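PDB 3GDE: DNA ligase from Archaeoglobus fulgidus, which probably seals nicks in double-stranded DNA during replication, recombination and repair, using ATP and Mg(2+) to join a 3'-hydroxyl to a 5'-phosphate end. Local coordinates for residues A[35-39]-A[205-209]; A[71-76]-A[140-144]; A[184-190]-A[212-216]; A[430-436]-A[461-466]; A[501-507]-A[525-531]. Residue numbers count along the deposited sequence, not the author numbering.

Contact 1: residues A[35-39]-A[205-209]; sequences KIEDE and VVAKK
Residues 35-38 are an irregular loop following helix 22-34, and Glu39 is the first residue of helix 39-49. They lie against one side of helix 200-216 at residues 205-209, which are regular alpha-helix with Lys209 N bonded to Val205 O at 3.0 Å. The backbones come closest at Glu39 and Val205, whose CA atoms are 6.2 Å apart. Asp38 is the N-cap of helix 39-49; its CB points away from helix 200-216, and its OD1 accepts from the backbone N of Asp41.

Two salt bridges span the gap. Lys208 reaches out with its first three chi angles all t and donates from NZ to Glu37 OE1 at 3.2 Å; Glu37, with chi1 and chi2 both m, folds back to meet it although its CB points away. Lys209 NZ makes a weaker, 3.3 Å bond to Glu39 OE1, for which Glu39 takes chi1 p and chi2 t.

Van der Waals contacts complete the interface. Val205, chi1 t, sets CG2 3.4 Å from the carbonyl Glu39 O and CG1 4.0 Å from Glu39 CB, and its side chain also touches Tyr43. Lys208 CE, beside the ammonium, lies against Ile36 O at 3.3 Å.

Acidic residues in the loop and at the start of helix 39-49 face lysines of helix 200-216, a charge-complementary surface contact: the backbones come close at Glu39 and Val205, while at Glu37 long side chains span the gap.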
# COMPACT_ATOMS: atom_id res chain seq x y z
N LYS A 35 24.27 -11.24 -10.32
CA LYS A 35 25.40 -11.99 -9.80
C LYS A 35 25.03 -12.80 -8.56
O LYS A 35 25.87 -13.49 -7.95
CB LYS A 35 26.57 -11.05 -9.51
CG LYS A 35 27.09 -10.36 -10.76
CD LYS A 35 28.14 -9.33 -10.42
CE LYS A 35 28.58 -8.56 -11.67
NZ LYS A 35 27.40 -7.96 -12.39
N ILE A 36 23.75 -12.74 -8.19
CA ILE A 36 23.24 -13.54 -7.11
C ILE A 36 22.79 -14.89 -7.67
O ILE A 36 21.94 -14.96 -8.57
CB ILE A 36 22.09 -12.83 -6.36
CG1 ILE A 36 22.52 -11.41 -5.97
CG2 ILE A 36 21.67 -13.66 -5.15
CD1 ILE A 36 21.40 -10.51 -5.48
N GLU A 37 23.38 -15.97 -7.16
CA GLU A 37 23.05 -17.32 -7.62
C GLU A 37 22.04 -18.00 -6.71
O GLU A 37 21.20 -18.75 -7.19
CB GLU A 37 24.31 -18.18 -7.77
CG GLU A 37 25.02 -18.00 -9.12
CD GLU A 37 24.12 -18.32 -10.33
OE1 GLU A 37 23.22 -19.20 -10.25
OE2 GLU A 37 24.33 -17.68 -11.38
N ASP A 38 22.13 -17.74 -5.41
CA ASP A 38 21.19 -18.31 -4.46
C ASP A 38 19.85 -17.58 -4.57
O ASP A 38 19.77 -16.38 -4.33
CB ASP A 38 21.74 -18.24 -3.04
CG ASP A 38 20.80 -18.86 -2.03
OD1 ASP A 38 19.74 -18.27 -1.76
OD2 ASP A 38 21.10 -19.95 -1.50
N GLU A 39 18.81 -18.33 -4.93
CA GLU A 39 17.53 -17.71 -5.30
C GLU A 39 16.77 -17.06 -4.14
O GLU A 39 15.94 -16.18 -4.35
CB GLU A 39 16.66 -18.66 -6.14
CG GLU A 39 16.11 -19.89 -5.43
CD GLU A 39 15.30 -20.80 -6.35
OE1 GLU A 39 15.80 -21.15 -7.46
OE2 GLU A 39 14.16 -21.18 -5.97
N VAL A 205 12.89 -14.04 -9.16
CA VAL A 205 13.32 -15.43 -9.20
C VAL A 205 12.86 -16.14 -10.49
O VAL A 205 13.62 -16.91 -11.07
CB VAL A 205 12.89 -16.21 -7.92
CG1 VAL A 205 13.24 -17.71 -8.02
CG2 VAL A 205 13.54 -15.58 -6.68
N VAL A 206 11.64 -15.86 -10.93
CA VAL A 206 11.15 -16.45 -12.18
C VAL A 206 11.95 -15.88 -13.36
O VAL A 206 12.31 -16.62 -14.27
CB VAL A 206 9.62 -16.26 -12.36
CG1 VAL A 206 9.15 -16.69 -13.76
CG2 VAL A 206 8.88 -17.05 -11.29
N ALA A 207 12.23 -14.57 -13.31
CA ALA A 207 13.02 -13.92 -14.35
C ALA A 207 14.43 -14.48 -14.43
O ALA A 207 14.97 -14.60 -15.50
CB ALA A 207 13.05 -12.40 -14.14
N LYS A 208 15.01 -14.82 -13.28
CA LYS A 208 16.33 -15.43 -13.21
C LYS A 208 16.35 -16.82 -13.85
O LYS A 208 17.20 -17.14 -14.68
CB LYS A 208 16.79 -15.51 -11.75
CG LYS A 208 18.16 -16.15 -11.54
CD LYS A 208 18.31 -16.64 -10.12
CE LYS A 208 19.72 -17.10 -9.81
NZ LYS A 208 20.24 -18.11 -10.77
N LYS A 209 15.39 -17.65 -13.44
CA LYS A 209 15.35 -19.05 -13.81
C LYS A 209 14.85 -19.29 -15.23
O LYS A 209 15.34 -20.19 -15.91
CB LYS A 209 14.50 -19.84 -12.81
CG LYS A 209 15.06 -19.87 -11.39
CD LYS A 209 14.21 -20.75 -10.46
CE LYS A 209 14.39 -22.25 -10.76
NZ LYS A 209 14.23 -23.14 -9.54

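Contact 2: residues A[71-76]-A[140-144]; sequences EALENV and IMLLT
Two alpha-helical segments, 71-76 of helix 66-77 and 140-144 of helix 135-149, cross at -52° with their axes 8.5 Å apart. Ala72 and Thr144 mark the closest backbone approach, CA to CA 4.7 Å, which the small methyl of Ala72 makes possible.

Ile140, chi1 m and chi2 t, points toward the other helix. Its CG2 lies 3.9 Å from both Glu71 CB and Ala72 N and 3.7 Å from Asn75 OD1, so that a beta-branched methyl fills the hollow between these three residues. Met141 starts off away from the interface, but its all-m side chain curls back until SD is 4.3 Å from Asn75 OD1, a marginal contact at the exposed border. Leu143 brings CB to 3.9 Å from Ala72 CB and carries the apolar surface on toward Ile127 of helix 117-129. Thr144 suits the tight crossing because chi1 m lets OG1 donate to Ile140 O, one turn earlier, at 2.7 Å; the hydroxyl is thereby satisfied within its own helix while it sits 3.4 Å from Ala72 CA and 3.2 Å from Asn75 OD1. On its other branch, Thr144 CG2 meets Val76 CG1 at 3.7 Å, and the same CG1 is 3.3 Å from Thr144 O.

Helices 66-77 and 135-149 thus pack closely at Ala72, with beta-branched residues around it, within the helical DNA-binding domain of the ligase.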
# COMPACT_ATOMS: atom_id res chain seq x y z
N GLU A 71 14.79 0.19 22.68
CA GLU A 71 15.18 -0.73 23.75
C GLU A 71 16.32 -1.67 23.34
O GLU A 71 17.23 -1.90 24.14
CB GLU A 71 13.98 -1.56 24.21
CG GLU A 71 12.72 -0.75 24.54
CD GLU A 71 12.71 -0.21 25.96
OE1 GLU A 71 13.45 0.75 26.26
OE2 GLU A 71 11.92 -0.73 26.79
N ALA A 72 16.28 -2.19 22.12
CA ALA A 72 17.34 -3.06 21.61
C ALA A 72 18.66 -2.30 21.48
O ALA A 72 19.71 -2.81 21.86
CB ALA A 72 16.95 -3.69 20.27
N LEU A 73 18.58 -1.09 20.96
CA LEU A 73 19.74 -0.22 20.83
C LEU A 73 20.32 0.18 22.19
O LEU A 73 21.54 0.28 22.35
CB LEU A 73 19.41 1.01 19.96
CG LEU A 73 19.26 0.74 18.45
CD1 LEU A 73 18.63 1.91 17.70
CD2 LEU A 73 20.58 0.36 17.81
N GLU A 74 19.44 0.40 23.17
CA GLU A 74 19.81 0.58 24.57
C GLU A 74 20.63 -0.61 25.07
O GLU A 74 21.71 -0.44 25.65
CB GLU A 74 18.55 0.62 25.43
CG GLU A 74 17.92 1.95 25.71
CD GLU A 74 17.33 1.96 27.11
OE1 GLU A 74 18.10 2.15 28.07
OE2 GLU A 74 16.10 1.73 27.25
N ASN A 75 20.08 -1.81 24.86
CA ASN A 75 20.73 -3.04 25.32
C ASN A 75 22.14 -3.22 24.79
O ASN A 75 23.04 -3.54 25.56
CB ASN A 75 19.91 -4.28 24.96
CG ASN A 75 18.62 -4.39 25.75
OD1 ASN A 75 17.67 -5.05 25.31
ND2 ASN A 75 18.57 -3.75 26.91
N VAL A 76 22.33 -2.98 23.49
CA VAL A 76 23.60 -3.28 22.85
C VAL A 76 24.67 -2.21 23.11
O VAL A 76 25.85 -2.54 23.24
CB VAL A 76 23.46 -3.58 21.33
CG1 VAL A 76 22.61 -4.81 21.11
CG2 VAL A 76 22.86 -2.39 20.56
N ILE A 140 12.41 -7.77 21.41
CA ILE A 140 13.53 -6.92 21.77
C ILE A 140 14.82 -7.76 21.93
O ILE A 140 15.87 -7.36 21.45
CB ILE A 140 13.22 -6.07 23.04
CG1 ILE A 140 12.09 -5.08 22.74
CG2 ILE A 140 14.47 -5.35 23.55
CD1 ILE A 140 11.35 -4.51 23.99
N MET A 141 14.71 -8.93 22.56
CA MET A 141 15.88 -9.79 22.72
C MET A 141 16.42 -10.32 21.39
O MET A 141 17.63 -10.39 21.21
CB MET A 141 15.58 -10.94 23.70
CG MET A 141 15.36 -10.47 25.15
SD MET A 141 16.53 -9.18 25.63
CE MET A 141 18.05 -10.14 25.63
N LEU A 142 15.53 -10.65 20.46
CA LEU A 142 15.91 -11.08 19.12
C LEU A 142 16.57 -9.98 18.30
O LEU A 142 17.59 -10.21 17.65
CB LEU A 142 14.72 -11.67 18.36
CG LEU A 142 14.25 -13.05 18.84
CD1 LEU A 142 12.88 -13.39 18.23
CD2 LEU A 142 15.29 -14.13 18.52
N LEU A 143 15.99 -8.78 18.34
CA LEU A 143 16.60 -7.61 17.72
C LEU A 143 17.96 -7.26 18.33
O LEU A 143 18.89 -6.90 17.61
CB LEU A 143 15.67 -6.40 17.84
CG LEU A 143 14.33 -6.42 17.10
CD1 LEU A 143 13.43 -5.30 17.64
CD2 LEU A 143 14.53 -6.30 15.56
N THR A 144 18.05 -7.33 19.67
CA THR A 144 19.29 -7.13 20.44
C THR A 144 20.40 -8.11 20.04
O THR A 144 21.57 -7.73 19.96
CB THR A 144 19.01 -7.28 21.96
OG1 THR A 144 18.13 -6.25 22.40
CG2 THR A 144 20.31 -7.23 22.81

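Contact 3: residues A[184-190]-A[212-216]; sequences RADPETV and EEGLR
Residues 184-186 are non-helical and lead into helix 187-197, while 212-216 form the last part of helix 200-216, kinked where the N atoms of residues 212 and 213 lack a bond to the preceding turn. The CA atoms approach most closely at Ala185 and Glu212, 4.8 Å, and again at Thr189 and Arg216, 6.6 Å. Water 1 accepts at 2.7 Å from Glu212 N, which has lost its intrahelical partner at the kink, and donates to Arg184 O at 2.8 Å, bridging the two.

Asp186 is the N-cap of helix 187-197. With chi1 t its OD1 accepts from Glu188 N at 3.1 Å, and its own N donates to Glu212 OE2 at 2.9 Å. The start of helix 187-197 thus packs on the kinked C-terminal end of helix 200-216.

Glu212 (chi1 t) bends at chi2 p, which brings its carboxylate to Asp186 N. Its OE1, whose position is less certain, is held by Arg216 NE in a salt bridge of 3.0 Å along the same helix, and accepts a weak hydrogen bond of 3.3 Å from Thr189 OG1. Thr189 OG1 also lies 3.7 Å from Leu215 CB. Next to this polar layer, Leu215 (chi1 m, chi2 t) rests its CD1 against both Ala185 CB, at 3.9 Å, and Val190 CG2, at 3.8 Å. Val190 also touches Ile179 and Ala180 of helix 172-182.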
# COMPACT_ATOMS: atom_id res chain seq x y z
N ARG A 184 16.99 -9.91 -18.91
CA ARG A 184 16.63 -9.88 -20.33
C ARG A 184 15.13 -10.09 -20.53
O ARG A 184 14.71 -11.01 -21.24
CB ARG A 184 17.44 -10.90 -21.13
CG ARG A 184 18.54 -10.31 -22.02
CD ARG A 184 19.52 -9.41 -21.28
NE ARG A 184 19.93 -8.27 -22.11
CZ ARG A 184 21.00 -7.50 -21.90
NH1 ARG A 184 21.81 -7.74 -20.88
NH2 ARG A 184 21.25 -6.50 -22.72
N ALA A 185 14.34 -9.24 -19.88
CA ALA A 185 12.89 -9.25 -20.01
C ALA A 185 12.38 -7.86 -20.37
O ALA A 185 13.04 -6.85 -20.09
CB ALA A 185 12.24 -9.78 -18.73
N ASP A 186 11.22 -7.82 -21.01
CA ASP A 186 10.51 -6.57 -21.29
C ASP A 186 10.04 -6.06 -19.93
O ASP A 186 9.51 -6.84 -19.15
CB ASP A 186 9.31 -6.88 -22.22
CG ASP A 186 8.63 -5.64 -22.80
OD1 ASP A 186 8.73 -4.51 -22.25
OD2 ASP A 186 7.94 -5.81 -23.83
N PRO A 187 10.28 -4.77 -19.63
CA PRO A 187 9.78 -4.18 -18.38
C PRO A 187 8.26 -4.31 -18.22
O PRO A 187 7.78 -4.36 -17.09
CB PRO A 187 10.18 -2.71 -18.50
CG PRO A 187 11.31 -2.68 -19.47
CD PRO A 187 11.06 -3.81 -20.43
N GLU A 188 7.54 -4.35 -19.34
CA GLU A 188 6.08 -4.49 -19.33
C GLU A 188 5.61 -5.87 -18.91
O GLU A 188 4.57 -6.00 -18.29
CB GLU A 188 5.48 -4.16 -20.69
CG GLU A 188 4.91 -2.78 -20.77
CD GLU A 188 5.75 -1.84 -21.60
OE1 GLU A 188 6.91 -1.56 -21.20
OE2 GLU A 188 5.24 -1.38 -22.66
N THR A 189 6.36 -6.90 -19.27
CA THR A 189 6.02 -8.24 -18.83
C THR A 189 6.49 -8.54 -17.40
O THR A 189 5.92 -9.40 -16.76
CB THR A 189 6.34 -9.34 -19.90
OG1 THR A 189 7.00 -10.47 -19.32
CG2 THR A 189 7.14 -8.77 -21.01
N VAL A 190 7.49 -7.81 -16.90
CA VAL A 190 7.86 -7.88 -15.47
C VAL A 190 6.73 -7.24 -14.66
O VAL A 190 6.23 -7.82 -13.69
CB VAL A 190 9.22 -7.16 -15.16
CG1 VAL A 190 9.42 -6.97 -13.64
CG2 VAL A 190 10.40 -7.94 -15.75
N GLU A 212 12.09 -14.09 -19.88
CA GLU A 212 10.86 -13.54 -20.45
C GLU A 212 9.73 -14.58 -20.62
O GLU A 212 8.58 -14.34 -20.22
CB GLU A 212 11.17 -12.86 -21.79
CG GLU A 212 9.95 -12.38 -22.56
CD GLU A 212 9.35 -11.10 -22.00
OE1 GLU A 212 8.22 -10.76 -22.41
OE2 GLU A 212 10.00 -10.43 -21.17
N GLU A 213 10.06 -15.72 -21.21
CA GLU A 213 9.08 -16.79 -21.46
C GLU A 213 8.43 -17.31 -20.18
O GLU A 213 7.24 -17.59 -20.17
CB GLU A 213 9.70 -17.93 -22.28
CG GLU A 213 11.11 -18.37 -21.84
CD GLU A 213 12.26 -17.71 -22.63
OE1 GLU A 213 12.91 -18.43 -23.43
OE2 GLU A 213 12.51 -16.49 -22.45
N GLY A 214 9.22 -17.44 -19.11
CA GLY A 214 8.71 -17.89 -17.81
C GLY A 214 7.79 -16.87 -17.15
O GLY A 214 6.86 -17.24 -16.43
N LEU A 215 8.04 -15.59 -17.40
CA LEU A 215 7.21 -14.52 -16.86
C LEU A 215 5.86 -14.41 -17.57
O LEU A 215 4.85 -14.13 -16.93
CB LEU A 215 7.95 -13.18 -16.91
CG LEU A 215 9.13 -12.96 -15.96
CD1 LEU A 215 9.83 -11.66 -16.35
CD2 LEU A 215 8.69 -12.93 -14.50
N ARG A 216 5.85 -14.61 -18.89
CA ARG A 216 4.61 -14.59 -19.68
C ARG A 216 3.69 -15.72 -19.28
O ARG A 216 2.48 -15.58 -19.32
CB ARG A 216 4.91 -14.70 -21.17
CG ARG A 216 5.44 -13.44 -21.82
CD ARG A 216 5.93 -13.78 -23.22
NE ARG A 216 6.46 -12.63 -23.93
CZ ARG A 216 5.79 -11.90 -24.83
NH1 ARG A 216 4.52 -12.20 -25.13
NH2 ARG A 216 6.38 -10.87 -25.42
O HOH W 1 14.42 -13.80 -21.22

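Contact 4: residues A[430-436]-A[461-466]; sequences LVVVGGE and LLKVGR
Two strands of one curled sheet meet here almost at right angles: strands 430-436 and 461-466 run at 92° with axes 8.6 Å apart, touching through side chains rather than as paired neighbours. Strand 446-454 hydrogen-bonds to both. The nearest CA pair is Val431 and Leu461, 7.8 Å apart.

Branched apolar residues form two clusters, one on each face of the intervening strand. On the Leu451 face, Leu430 CD1 meets Val464 CG1 at 3.8 Å, and both side chains touch Leu522. On the Ala452 face, Leu461 CD1 lies 3.8 Å from Val431 CG2, and Leu461 CG is 4.1 Å from Val433 CG1. Toward the border, Val433 CG2 packs 4.1 Å from Lys463 CE, while Lys463 NZ forms its salt bridge with Glu450. Glu436 OE1 sits over one face of the Arg466 guanidinium, 3.5 Å from NH2, a purely electrostatic pairing.

Val464 and Gly465 form a classic bulge opposite Leu451, and Gly465 has backbone angles (168/-170) at which a CB would strike the preceding carbonyl. Such strongly curved antiparallel strands are characteristic of the OB-fold beta-barrel.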
# COMPACT_ATOMS: atom_id res chain seq x y z
N LEU A 430 -2.63 11.14 1.54
CA LEU A 430 -1.32 11.75 1.48
C LEU A 430 -0.53 11.41 2.75
O LEU A 430 -1.10 11.29 3.83
CB LEU A 430 -1.44 13.28 1.28
CG LEU A 430 -2.20 13.75 0.03
CD1 LEU A 430 -2.63 15.23 0.12
CD2 LEU A 430 -1.41 13.49 -1.27
N VAL A 431 0.77 11.25 2.60
CA VAL A 431 1.64 10.91 3.72
C VAL A 431 1.86 12.14 4.60
O VAL A 431 2.07 13.23 4.08
CB VAL A 431 3.02 10.33 3.25
CG1 VAL A 431 3.86 9.85 4.45
CG2 VAL A 431 2.81 9.19 2.27
N VAL A 432 1.82 11.96 5.91
CA VAL A 432 2.19 13.02 6.84
C VAL A 432 3.70 13.03 7.05
O VAL A 432 4.26 12.17 7.75
CB VAL A 432 1.48 12.86 8.19
CG1 VAL A 432 1.71 14.12 9.06
CG2 VAL A 432 0.01 12.62 7.97
N VAL A 433 4.36 13.98 6.41
CA VAL A 433 5.82 14.07 6.44
C VAL A 433 6.35 15.09 7.46
O VAL A 433 7.55 15.12 7.77
CB VAL A 433 6.41 14.34 5.02
CG1 VAL A 433 6.12 13.15 4.10
CG2 VAL A 433 5.87 15.65 4.42
N GLY A 434 5.46 15.93 7.98
CA GLY A 434 5.86 16.97 8.93
C GLY A 434 4.70 17.60 9.68
O GLY A 434 3.55 17.19 9.54
N GLY A 435 5.02 18.61 10.48
CA GLY A 435 4.02 19.24 11.32
C GLY A 435 4.48 20.50 12.02
O GLY A 435 5.61 20.95 11.85
N GLU A 436 3.57 21.09 12.79
CA GLU A 436 3.84 22.26 13.60
C GLU A 436 3.17 22.09 14.95
O GLU A 436 2.02 21.65 15.03
CB GLU A 436 3.36 23.54 12.92
CG GLU A 436 4.18 23.98 11.71
CD GLU A 436 3.63 25.24 11.03
OE1 GLU A 436 2.40 25.33 10.78
OE2 GLU A 436 4.44 26.16 10.74
N LEU A 461 8.86 11.05 -1.50
CA LEU A 461 7.63 11.76 -1.14
C LEU A 461 7.74 13.21 -1.56
O LEU A 461 8.68 13.91 -1.16
CB LEU A 461 7.35 11.69 0.37
CG LEU A 461 6.60 10.53 1.03
CD1 LEU A 461 5.85 9.63 0.03
CD2 LEU A 461 7.53 9.71 1.86
N LEU A 462 6.79 13.65 -2.38
CA LEU A 462 6.78 15.02 -2.88
C LEU A 462 5.69 15.83 -2.18
O LEU A 462 4.49 15.48 -2.27
CB LEU A 462 6.62 15.05 -4.41
CG LEU A 462 7.49 14.11 -5.26
CD1 LEU A 462 7.16 14.22 -6.75
CD2 LEU A 462 8.97 14.38 -5.05
N LYS A 463 6.10 16.88 -1.48
CA LYS A 463 5.18 17.76 -0.75
C LYS A 463 4.13 18.36 -1.67
O LYS A 463 4.40 18.72 -2.81
CB LYS A 463 5.91 18.87 -0.01
CG LYS A 463 6.39 18.48 1.36
CD LYS A 463 6.39 19.69 2.29
CE LYS A 463 7.21 19.41 3.54
NZ LYS A 463 7.21 20.58 4.48
N VAL A 464 2.92 18.50 -1.13
CA VAL A 464 1.78 18.86 -1.94
C VAL A 464 0.88 19.87 -1.19
O VAL A 464 0.02 20.52 -1.78
CB VAL A 464 1.08 17.56 -2.41
CG1 VAL A 464 -0.36 17.46 -1.96
CG2 VAL A 464 1.24 17.38 -3.90
N GLY A 465 1.10 20.01 0.11
CA GLY A 465 0.33 20.98 0.87
C GLY A 465 0.47 20.84 2.37
O GLY A 465 1.32 20.10 2.88
N ARG A 466 -0.38 21.59 3.07
CA ARG A 466 -0.40 21.64 4.52
C ARG A 466 -1.83 21.80 5.02
O ARG A 466 -2.58 22.61 4.49
CB ARG A 466 0.46 22.80 5.01
CG ARG A 466 0.74 22.73 6.48
CD ARG A 466 0.07 23.84 7.21
NE ARG A 466 0.94 25.01 7.28
CZ ARG A 466 0.60 26.15 7.88
NH1 ARG A 466 -0.59 26.26 8.46
NH2 ARG A 466 1.46 27.17 7.90

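Contact 5: residues A[501-507]-A[525-531]; sequences YVFEVAY and PRFVRLR. With PO4 (phosphate ion), chain D.
Strands 502-506 and 526-530 pair antiparallel, their axes 4.7 Å apart at 141°. Phe503-Leu530 and Val505-Phe527 are non-hydrogen-bonded pairs, Glu504-Arg529 and Ala506-Arg526 hydrogen-bonded ones. The register shifts by one between Glu504 and Val505, a classic bulge with Val528 and Arg529 both facing Glu504: Glu504 N donates to Arg529 O at 2.7 Å, Val528 N to Glu504 O at 2.9 Å. Ala506 N to Arg526 O is 2.8 Å, Arg526 N to Ala506 O 2.7 Å.

On the Phe503 face, Phe527 (chi1 t) drives its edge into the flat face of the Phe503 ring, a T-shaped stack with centroids 4.8 Å apart and planes at 74°. Branched Leu530 fits CD1 into the notch between the edge of that ring, CE1 at 3.7 Å, and Tyr501 CB, 4.0 Å. Val505 CG1 abuts Pro525 CB at 4.0 Å. On the other face small Ala506 makes a hollow for Val528, CB to CG2 3.9 Å. Beside it, Glu504 OE1 forms salt bridges with Arg531 NH1, 2.9 Å, and, through a weak hydrogen bond, Arg529 NE, 3.2 Å; OE2 bonds to Thr427. Arg531, also paired with Asp533, binds a phosphate, probably from the crystallisation liquor (NH1 to O3 2.8 Å), about 7 Å from the side chain of Arg272, a predicted ATP-binding residue.

Within the OB-fold domain, helix 473-483 packs on Phe503 and Leu530, strand 428-437 flanks strand 502-506, and helix 313-321 of the adenylation domain meets Glu504, Arg529 and Arg531.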
# COMPACT_ATOMS: atom_id res chain seq x y z
N TYR A 501 2.24 7.53 8.51
CA TYR A 501 0.79 7.67 8.56
C TYR A 501 0.24 8.39 7.34
O TYR A 501 0.89 9.26 6.77
CB TYR A 501 0.37 8.33 9.88
CG TYR A 501 0.71 7.49 11.09
CD1 TYR A 501 1.68 7.91 12.01
CD2 TYR A 501 0.10 6.25 11.30
CE1 TYR A 501 2.01 7.14 13.11
CE2 TYR A 501 0.42 5.45 12.40
CZ TYR A 501 1.38 5.90 13.31
OH TYR A 501 1.70 5.13 14.42
N VAL A 502 -0.95 7.98 6.93
CA VAL A 502 -1.60 8.54 5.76
C VAL A 502 -2.93 9.18 6.19
O VAL A 502 -3.73 8.56 6.89
CB VAL A 502 -1.83 7.43 4.67
CG1 VAL A 502 -2.76 7.91 3.56
CG2 VAL A 502 -0.48 6.95 4.10
N PHE A 503 -3.16 10.43 5.77
CA PHE A 503 -4.43 11.12 6.03
C PHE A 503 -5.29 11.09 4.77
O PHE A 503 -4.77 11.25 3.67
CB PHE A 503 -4.22 12.60 6.38
CG PHE A 503 -3.67 12.85 7.75
CD1 PHE A 503 -3.52 11.83 8.68
CD2 PHE A 503 -3.32 14.16 8.12
CE1 PHE A 503 -3.01 12.09 9.95
CE2 PHE A 503 -2.81 14.43 9.39
CZ PHE A 503 -2.65 13.39 10.31
N GLU A 504 -6.60 10.91 4.93
CA GLU A 504 -7.54 11.26 3.86
C GLU A 504 -7.81 12.78 3.91
O GLU A 504 -8.22 13.31 4.95
CB GLU A 504 -8.85 10.48 3.96
CG GLU A 504 -9.80 10.76 2.77
CD GLU A 504 -11.09 9.97 2.81
OE1 GLU A 504 -11.20 9.01 3.61
OE2 GLU A 504 -12.00 10.31 2.01
N VAL A 505 -7.57 13.44 2.79
CA VAL A 505 -7.60 14.90 2.69
C VAL A 505 -8.54 15.34 1.57
O VAL A 505 -8.43 14.86 0.43
CB VAL A 505 -6.18 15.46 2.41
CG1 VAL A 505 -6.20 16.98 2.31
CG2 VAL A 505 -5.20 15.02 3.49
N ALA A 506 -9.47 16.25 1.90
CA ALA A 506 -10.30 16.92 0.91
C ALA A 506 -9.66 18.26 0.54
O ALA A 506 -8.83 18.79 1.28
CB ALA A 506 -11.71 17.13 1.45
N TYR A 507 -10.06 18.82 -0.59
CA TYR A 507 -9.51 20.08 -1.06
C TYR A 507 -10.52 20.79 -1.96
O TYR A 507 -11.45 20.16 -2.46
CB TYR A 507 -8.20 19.82 -1.83
CG TYR A 507 -8.39 18.91 -3.03
CD1 TYR A 507 -8.55 19.44 -4.30
CD2 TYR A 507 -8.40 17.52 -2.88
CE1 TYR A 507 -8.74 18.62 -5.41
CE2 TYR A 507 -8.59 16.68 -3.99
CZ TYR A 507 -8.75 17.24 -5.25
OH TYR A 507 -8.93 16.43 -6.36
N PRO A 525 -7.05 22.59 1.81
CA PRO A 525 -7.04 21.19 2.22
C PRO A 525 -7.78 21.05 3.55
O PRO A 525 -7.76 21.95 4.38
CB PRO A 525 -5.55 20.88 2.38
CG PRO A 525 -4.94 22.19 2.71
CD PRO A 525 -5.71 23.19 1.91
N ARG A 526 -8.46 19.92 3.73
CA ARG A 526 -9.28 19.74 4.92
C ARG A 526 -9.19 18.29 5.33
O ARG A 526 -9.39 17.40 4.50
CB ARG A 526 -10.74 20.18 4.65
CG ARG A 526 -11.71 19.95 5.82
CD ARG A 526 -13.09 20.63 5.58
NE ARG A 526 -13.02 22.07 5.83
CZ ARG A 526 -13.15 22.63 7.02
NH1 ARG A 526 -13.39 21.89 8.10
NH2 ARG A 526 -13.04 23.95 7.15
N PHE A 527 -8.91 18.06 6.61
CA PHE A 527 -8.74 16.72 7.14
C PHE A 527 -10.08 16.00 7.19
O PHE A 527 -11.05 16.52 7.73
CB PHE A 527 -8.09 16.78 8.52
CG PHE A 527 -7.91 15.43 9.20
CD1 PHE A 527 -6.87 14.57 8.83
CD2 PHE A 527 -8.75 15.05 10.25
CE1 PHE A 527 -6.71 13.34 9.46
CE2 PHE A 527 -8.59 13.81 10.89
CZ PHE A 527 -7.55 12.97 10.50
N VAL A 528 -10.13 14.80 6.61
CA VAL A 528 -11.30 13.94 6.69
C VAL A 528 -11.10 12.88 7.79
O VAL A 528 -11.87 12.85 8.76
CB VAL A 528 -11.60 13.28 5.31
CG1 VAL A 528 -12.90 12.48 5.37
CG2 VAL A 528 -11.69 14.36 4.21
N ARG A 529 -10.08 12.04 7.65
CA ARG A 529 -9.71 11.04 8.66
C ARG A 529 -8.31 10.46 8.45
O ARG A 529 -7.74 10.54 7.35
CB ARG A 529 -10.73 9.90 8.68
CG ARG A 529 -10.78 9.08 7.41
CD ARG A 529 -11.99 8.16 7.44
NE ARG A 529 -12.80 8.37 6.26
CZ ARG A 529 -13.94 9.07 6.22
NH1 ARG A 529 -14.45 9.63 7.31
NH2 ARG A 529 -14.56 9.20 5.08
N LEU A 530 -7.79 9.83 9.51
CA LEU A 530 -6.57 9.05 9.44
C LEU A 530 -6.87 7.75 8.69
O LEU A 530 -7.85 7.08 8.98
CB LEU A 530 -6.08 8.73 10.86
CG LEU A 530 -4.87 7.81 11.10
CD1 LEU A 530 -3.54 8.47 10.70
CD2 LEU A 530 -4.83 7.41 12.56
N ARG A 531 -6.02 7.39 7.73
CA ARG A 531 -6.22 6.12 7.02
C ARG A 531 -5.22 5.05 7.46
O ARG A 531 -4.14 4.91 6.91
CB ARG A 531 -6.24 6.32 5.50
CG ARG A 531 -7.39 7.23 5.02
CD ARG A 531 -8.78 6.59 5.24
NE ARG A 531 -8.97 5.41 4.40
CZ ARG A 531 -9.48 5.42 3.17
NH1 ARG A 531 -9.91 6.56 2.62
NH2 ARG A 531 -9.58 4.29 2.49
P PO4 D . -10.38 5.48 -1.02
O1 PO4 D . -10.65 4.27 -0.16
O2 PO4 D . -11.49 5.62 -2.04
O3 PO4 D . -10.37 6.73 -0.16
O4 PO4 D . -9.05 5.31 -1.72
O HOH W 2 -1.81 5.42 8.05

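Overall arrangement
From the N terminus, the chain passes residues 35-39 and then makes contact 2 within the helical region, between 71-76 and 140-144; this loop is nested inside the longer one that contact 1 closes at 205-209. Contact 3 opens at 184-190, before contact 1 has closed, and ends at 212-216, so the two cross. They share helix 200-216 and touch where Val206 and Ala207 meet Leu215. The chain then traverses the adenylation domain before contacts 4 and 5 close in series within the OB-fold domain. Their centres are 11 Å apart, and neighbouring strands 428-437 and 502-506 join them. Contacts 1 and 5 lie on opposite sides of the chain's centre.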